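Local coordinates for Mll3558 protein (Mesorhizobium loti, PDB 3RD6) that is of unknown function but belongs to the AHA1 family, named after activators of the Hsp90 ATPase, and may bind a hydrophobic ligand or a protein partner, at the interface of chains A and B. Coordinates in Å, arbitrary orientation; residue numbers count along the deposited sequence, not the author numbering. Chains: chain A/B, Mll3558 protein.

The interface of chains A and B. Residues chain A 7-8, 122-123; chain B 102, 104, 119, 121.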
ATOM      1  N   HIS A   7      -0.865  -5.917 -12.216  1.00 44.49           N
ATOM      2  CA  HIS A   7      -1.761  -5.503 -11.146  1.00 35.48           C
ATOM      3  C   HIS A   7      -2.866  -6.517 -11.043  1.00 37.15           C
ATOM      4  O   HIS A   7      -3.497  -6.848 -12.039  1.00 40.61           O
ATOM      5  CB  HIS A   7      -2.408  -4.147 -11.426  1.00 33.33           C
ATOM      6  CG  HIS A   7      -1.442  -3.009 -11.442  1.00 29.35           C
ATOM      7  ND1 HIS A   7      -0.854  -2.548 -12.599  1.00 34.44           N
ATOM      8  CD2 HIS A   7      -0.923  -2.269 -10.438  1.00 28.99           C
ATOM      9  CE1 HIS A   7      -0.014  -1.573 -12.310  1.00 31.65           C
ATOM     10  NE2 HIS A   7      -0.036  -1.383 -11.004  1.00 21.46           N
ATOM     11  N   SER A   8      -3.105  -7.003  -9.834  1.00 37.10           N
ATOM     12  CA  SER A   8      -4.164  -7.967  -9.608  1.00 23.21           C
ATOM     13  C   SER A   8      -4.642  -7.814  -8.186  1.00 26.14           C
ATOM     14  O   SER A   8      -3.983  -7.208  -7.361  1.00 27.09           O
ATOM     15  CB  SER A   8      -3.657  -9.394  -9.833  1.00 37.30           C
ATOM     16  OG  SER A   8      -3.128  -9.951  -8.635  1.00 46.82           O
ATOM     17  N   GLY A 122      -2.240  -6.103  -5.264  1.00 27.57           N
ATOM     18  CA  GLY A 122      -0.811  -6.057  -5.459  1.00 27.81           C
ATOM     19  C   GLY A 122      -0.283  -5.611  -6.800  1.00 28.58           C
ATOM     20  O   GLY A 122      -0.977  -5.564  -7.811  1.00 27.67           O
ATOM     21  N   ALA A 123       0.990  -5.271  -6.780  1.00 29.80           N
ATOM     22  CA  ALA A 123       1.713  -4.847  -7.959  1.00 27.65           C
ATOM     23  C   ALA A 123       2.968  -5.729  -7.999  1.00 32.70           C
ATOM     24  O   ALA A 123       3.868  -5.577  -7.169  1.00 37.49           O
ATOM     25  CB  ALA A 123       2.084  -3.362  -7.833  1.00 29.46           C
TER
ATOM     26  N   LEU B 102      -2.375   1.936  -3.093  1.00 26.64           N
ATOM     27  CA  LEU B 102      -1.073   1.656  -3.679  1.00 29.74           C
ATOM     28  C   LEU B 102      -1.113   2.250  -5.073  1.00 23.15           C
ATOM     29  O   LEU B 102      -1.980   1.893  -5.880  1.00 33.32           O
ATOM     30  CB  LEU B 102      -0.813   0.155  -3.771  1.00 29.00           C
ATOM     31  CG  LEU B 102       0.540  -0.123  -4.409  1.00 40.43           C
ATOM     32  CD1 LEU B 102       1.627   0.436  -3.543  1.00 31.84           C
ATOM     33  CD2 LEU B 102       0.726  -1.601  -4.616  1.00 34.10           C
ATOM     34  N   THR B 104       0.642   3.111  -8.772  1.00 31.19           N
ATOM     35  CA  THR B 104       1.663   2.783  -9.749  1.00 36.96           C
ATOM     36  C   THR B 104       1.555   3.808 -10.860  1.00 36.36           C
ATOM     37  O   THR B 104       0.460   4.070 -11.376  1.00 31.87           O
ATOM     38  CB  THR B 104       1.468   1.384 -10.382  1.00 34.11           C
ATOM     39  OG1 THR B 104       1.190   0.415  -9.367  1.00 38.71           O
ATOM     40  CG2 THR B 104       2.717   0.989 -11.132  1.00 36.86           C
ATOM     41  N   THR B 119      -1.957   3.977 -12.341  1.00 33.35           N
ATOM     42  CA  THR B 119      -2.732   2.920 -11.738  1.00 40.59           C
ATOM     43  C   THR B 119      -2.868   3.162 -10.251  1.00 40.96           C
ATOM     44  O   THR B 119      -1.892   3.489  -9.562  1.00 35.63           O
ATOM     45  CB  THR B 119      -2.090   1.529 -11.929  1.00 49.71           C
ATOM     46  OG1 THR B 119      -1.799   1.297 -13.317  1.00 37.40           O
ATOM     47  CG2 THR B 119      -3.066   0.454 -11.407  1.00 36.00           C
ATOM     48  N   GLN B 121      -4.683   1.319  -6.910  1.00 35.69           N
ATOM     49  CA  GLN B 121      -5.395   0.229  -6.276  1.00 32.82           C
ATOM     50  C   GLN B 121      -5.713   0.832  -4.917  1.00 33.12           C
ATOM     51  O   GLN B 121      -4.811   1.111  -4.128  1.00 26.64           O
ATOM     52  CB  GLN B 121      -4.478  -0.988  -6.187  1.00 29.31           C
ATOM     53  CG  GLN B 121      -3.915  -1.402  -7.554  1.00 30.54           C
ATOM     54  CD  GLN B 121      -2.762  -2.377  -7.466  1.00 30.95           C
ATOM     55  OE1 GLN B 121      -1.617  -1.969  -7.297  1.00 24.73           O
ATOM     56  NE2 GLN B 121      -3.062  -3.678  -7.573  1.00 20.88           N
TER
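With CG turned away from the carbonyl carbon and lying beside the backbone N (chi1 -66°), A:His7 sends its imidazole from strand 5-16 of chain A onto the sheet of chain B. B:Gln121 starts with the same kind of first torsion (chi1 -55°) and then runs extended from strand 115-124, which carries its terminal amide across to strand 113-125 of chain A. The imidazole NE2 of A:His7 lies 2.7 Å from the hydroxyl OG1 of B:Thr104 in a nearly straight hydrogen bond; the hydrogen is not seen, and either group could donate. Against one face of the ring, the methyl CG2 of B:Thr119 lies over its centre, 3.6 Å from the A:His7 centroid, as a CH-pi contact. The B:Gln121 amide stands almost perpendicular to the imidazole and brings its OE1 to the ring edge on the CD2 side. Hydroxyl, methyl and amide thus meet the histidine at different places and should restrict rotation of its ring. The other end of the same amide ties down the backbone of chain A: NE2 of B:Gln121 donates to the carbonyl O of A:Gly122 at 2.8 Å. This bond is nearly straight at the hydrogen, yet the nitrogen approaches from well above the carbonyl plane, while the acceptor stays close to the plane of the glutamine amide. The patch therefore joins strands of the two chains through side chains and a backbone carbonyl, and it recurs with the chains exchanged across the two-fold axis. The dimer may or may not form in solution. Next to the glutamine, a small apolar contact completes the patch, with the methyl CB of A:Ala123 3.9 Å from CD2 of B:Leu102.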